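Local coordinates for protein phosphoserine phosphatase RsbX (Bacillus subtilis, PDB 3W40) that removes phosphate from the serine-phosphorylated stress regulator RsbS and so acts as a negative regulator of sigma-B activity, at residues C25-F30 against V42-G47. Sequence-based numbering, arbitrary orientation. Where two conformers were deposited one is given.
Sequences CGDSFF and VADGLG. With MG (magnesium ion), chain C.
Asp27 and Asp44 sit side by side on adjacent strands of a beta hairpin of the PPM (PP2C-type) phosphatase fold, beside a bound magnesium ion. Strands 27-33 and 37-45 run antiparallel at the edge of one of the two sheets. The two aspartates form a non-hydrogen-bonded pair and point to the same face. Their carboxylate planes are turned 70° apart. Asp27 OD1 lies 3.2 Å from Asp44 CG. It is 3.3 Å from Asp44 OD1, a contact between two acceptors.

Both carboxylates belong to the metal site, Asp44 directly and Asp27 through a water. With chi1 at -179°, the Asp44 carboxylate extends away from the backbone N and reaches the ion. Asp44 OD2 binds magnesium at 2.1 Å, alongside Asp156 and Asp189. Asp27 does not touch the metal. Its OD1 instead accepts a hydrogen bond from water 1, itself a magnesium ligand. Asp27 is therefore a second-shell residue. Its other oxygen, OD2, is hydrogen-bonded to Thr192 and Thr155, so both ends of the carboxylate are held.

One residue closer to the hairpin turn, Ser28 and Ala43 point to the opposite face, which helix 49-65 covers. Ser28 OG is hydrogen-bonded to Ser56 of that helix, and Ala43 packs on the same serine. The backbones of Ser28 and Ala43 are joined by two hydrogen bonds, one each way. Phe29 and Val42 return to the aspartate face. There Phe29 CB meets Val42 CG2 at 4.3 Å, while the phenyl ring leads away to Val14 and Gln16.

At the metal end, Gly26 O is also hydrogen-bonded to Ser56 OG. Gly45 N donates to the same oxygen at 2.9 Å.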
ATOM      1  N   CYS A  25      -8.991 -13.984   2.587  1.00 11.12           N
ATOM      2  CA  CYS A  25      -8.728 -12.642   2.051  1.00  9.71           C
ATOM      3  C   CYS A  25      -7.912 -12.750   0.790  1.00  8.60           C
ATOM      4  O   CYS A  25      -6.922 -13.482   0.729  1.00 10.67           O
ATOM      5  CB  CYS A  25      -7.921 -11.863   3.086  1.00 11.15           C
ATOM      6  SG  CYS A  25      -7.941 -10.089   2.716  1.00 12.70           S
ATOM      7  N   GLY A  26      -8.287 -11.968  -0.227  1.00  8.00           N
ATOM      8  CA  GLY A  26      -7.528 -11.912  -1.464  1.00  8.36           C
ATOM      9  C   GLY A  26      -6.461 -10.798  -1.452  1.00  6.85           C
ATOM     10  O   GLY A  26      -5.639 -10.768  -2.348  1.00  8.32           O
ATOM     11  N   ASP A  27      -6.467  -9.907  -0.435  1.00  6.76           N
ATOM     12  CA  ASP A  27      -5.513  -8.805  -0.330  1.00  7.07           C
ATOM     13  C   ASP A  27      -4.385  -9.288   0.595  1.00  7.32           C
ATOM     14  O   ASP A  27      -4.599 -10.120   1.458  1.00  9.54           O
ATOM     15  CB  ASP A  27      -6.177  -7.661   0.457  1.00  7.05           C
ATOM     16  CG  ASP A  27      -7.174  -6.786  -0.338  1.00  7.71           C
ATOM     17  OD1 ASP A  27      -7.457  -7.043  -1.501  1.00  7.06           O
ATOM     18  OD2 ASP A  27      -7.697  -5.821   0.321  1.00  8.95           O
ATOM     19  N   SER A  28      -3.199  -8.764   0.394  1.00  6.90           N
ATOM     20  CA  SER A  28      -2.105  -8.977   1.316  0.50  6.56           C
ATOM     21  C   SER A  28      -1.368  -7.656   1.543  1.00  6.75           C
ATOM     22  O   SER A  28      -1.541  -6.672   0.803  1.00  9.02           O
ATOM     23  CB  SER A  28      -1.101 -10.060   0.831  0.50  7.03           C
ATOM     24  OG  SER A  28      -1.669 -11.337   0.571  0.50  8.77           O
ATOM     25  N   PHE A  29      -0.550  -7.619   2.580  1.00  6.57           N
ATOM     26  CA  PHE A  29       0.296  -6.427   2.842  1.00  8.08           C
ATOM     27  C   PHE A  29       1.584  -6.903   3.485  1.00  8.10           C
ATOM     28  O   PHE A  29       1.643  -7.993   4.063  1.00  7.79           O
ATOM     29  CB  PHE A  29      -0.453  -5.446   3.748  1.00  8.29           C
ATOM     30  CG  PHE A  29      -0.701  -6.025   5.124  1.00 11.15           C
ATOM     31  CD1 PHE A  29       0.275  -5.934   6.109  1.00 15.40           C
ATOM     32  CD2 PHE A  29      -1.916  -6.644   5.439  1.00 14.96           C
ATOM     33  CE1 PHE A  29       0.054  -6.509   7.367  1.00 18.59           C
ATOM     34  CE2 PHE A  29      -2.159  -7.197   6.693  1.00 18.26           C
ATOM     35  CZ  PHE A  29      -1.165  -7.146   7.643  1.00 19.41           C
ATOM     36  N   PHE A  30       2.586  -6.081   3.373  1.00  8.99           N
ATOM     37  CA  PHE A  30       3.785  -6.234   4.170  1.00  8.69           C
ATOM     38  C   PHE A  30       4.240  -4.847   4.658  1.00  9.14           C
ATOM     39  O   PHE A  30       4.199  -3.879   3.911  1.00 10.99           O
ATOM     40  CB  PHE A  30       4.928  -6.905   3.357  1.00  9.80           C
ATOM     41  CG  PHE A  30       6.154  -7.121   4.167  1.00  9.11           C
ATOM     42  CD1 PHE A  30       6.138  -8.085   5.153  1.00 10.35           C
ATOM     43  CD2 PHE A  30       7.244  -6.256   4.081  1.00 11.15           C
ATOM     44  CE1 PHE A  30       7.242  -8.263   5.989  1.00 13.76           C
ATOM     45  CE2 PHE A  30       8.337  -6.441   4.913  1.00 10.19           C
ATOM     46  CZ  PHE A  30       8.335  -7.410   5.847  1.00 12.70           C
ATOM     47  N   VAL A  42       1.203  -3.310  -0.668  1.00  5.53           N
ATOM     48  CA  VAL A  42      -0.205  -3.758  -0.601  1.00  6.32           C
ATOM     49  C   VAL A  42      -0.505  -4.379  -1.934  1.00  4.71           C
ATOM     50  O   VAL A  42      -0.128  -3.817  -2.969  1.00  5.97           O
ATOM     51  CB  VAL A  42      -1.204  -2.572  -0.254  1.00  6.29           C
ATOM     52  CG1 VAL A  42      -2.605  -2.957  -0.366  1.00  8.85           C
ATOM     53  CG2 VAL A  42      -0.869  -1.990   1.175  1.00  8.31           C
ATOM     54  N   ALA A  43      -1.209  -5.505  -1.930  1.00  4.70           N
ATOM     55  CA  ALA A  43      -1.531  -6.193  -3.174  1.00  6.58           C
ATOM     56  C   ALA A  43      -2.911  -6.777  -3.101  1.00  6.65           C
ATOM     57  O   ALA A  43      -3.361  -7.117  -2.014  1.00  7.67           O
ATOM     58  CB  ALA A  43      -0.520  -7.308  -3.479  1.00  7.65           C
ATOM     59  N   ASP A  44      -3.573  -6.901  -4.237  1.00  6.29           N
ATOM     60  CA  ASP A  44      -4.946  -7.418  -4.334  1.00  6.27           C
ATOM     61  C   ASP A  44      -4.923  -8.487  -5.443  1.00  5.78           C
ATOM     62  O   ASP A  44      -4.687  -8.154  -6.625  1.00  6.12           O
ATOM     63  CB  ASP A  44      -5.918  -6.249  -4.627  1.00  7.57           C
ATOM     64  CG  ASP A  44      -7.399  -6.696  -4.717  1.00  8.02           C
ATOM     65  OD1 ASP A  44      -7.666  -7.934  -4.718  1.00  8.74           O
ATOM     66  OD2 ASP A  44      -8.309  -5.817  -4.835  1.00  8.07           O
ATOM     67  N   GLY A  45      -5.065  -9.752  -5.056  1.00  5.41           N
ATOM     68  CA  GLY A  45      -4.975 -10.832  -6.050  1.00  6.48           C
ATOM     69  C   GLY A  45      -6.185 -10.873  -6.982  1.00  5.91           C
ATOM     70  O   GLY A  45      -7.314 -10.554  -6.584  1.00  7.45           O
ATOM     71  N   LEU A  46      -5.941 -11.232  -8.219  1.00  7.24           N
ATOM     72  CA  LEU A  46      -7.017 -11.459  -9.172  1.00  7.48           C
ATOM     73  C   LEU A  46      -7.676 -12.796  -8.851  1.00  8.67           C
ATOM     74  O   LEU A  46      -7.144 -13.613  -8.058  1.00 10.73           O
ATOM     75  CB  LEU A  46      -6.554 -11.393 -10.630  1.00  7.46           C
ATOM     76  CG  LEU A  46      -6.547  -9.971 -11.226  1.00  7.86           C
ATOM     77  CD1 LEU A  46      -5.492  -9.004 -10.597  1.00  7.67           C
ATOM     78  CD2 LEU A  46      -6.341 -10.040 -12.751  1.00 12.71           C
ATOM     79  N   GLY A  47      -8.789 -13.076  -9.520  0.60  9.36           N
ATOM     80  CA  GLY A  47      -9.552 -14.295  -9.292  0.60  8.89           C
ATOM     81  C   GLY A  47     -10.099 -14.313  -7.881  0.60  8.93           C
ATOM     82  O   GLY A  47     -10.388 -13.285  -7.294  0.60 10.25           O
TER
HETATM   83 MG    MG C 201     -10.336  -5.694  -4.235  1.00  7.08          MG
HETATM   84  O   HOH W   1      -9.615  -5.486  -2.308  1.00  7.19           O
HETATM   85  O   HOH W   2     -10.617  -7.744  -4.021  1.00 10.98           O
HETATM   86  O   HOH W   3     -11.006  -6.066  -6.236  1.00 10.99           O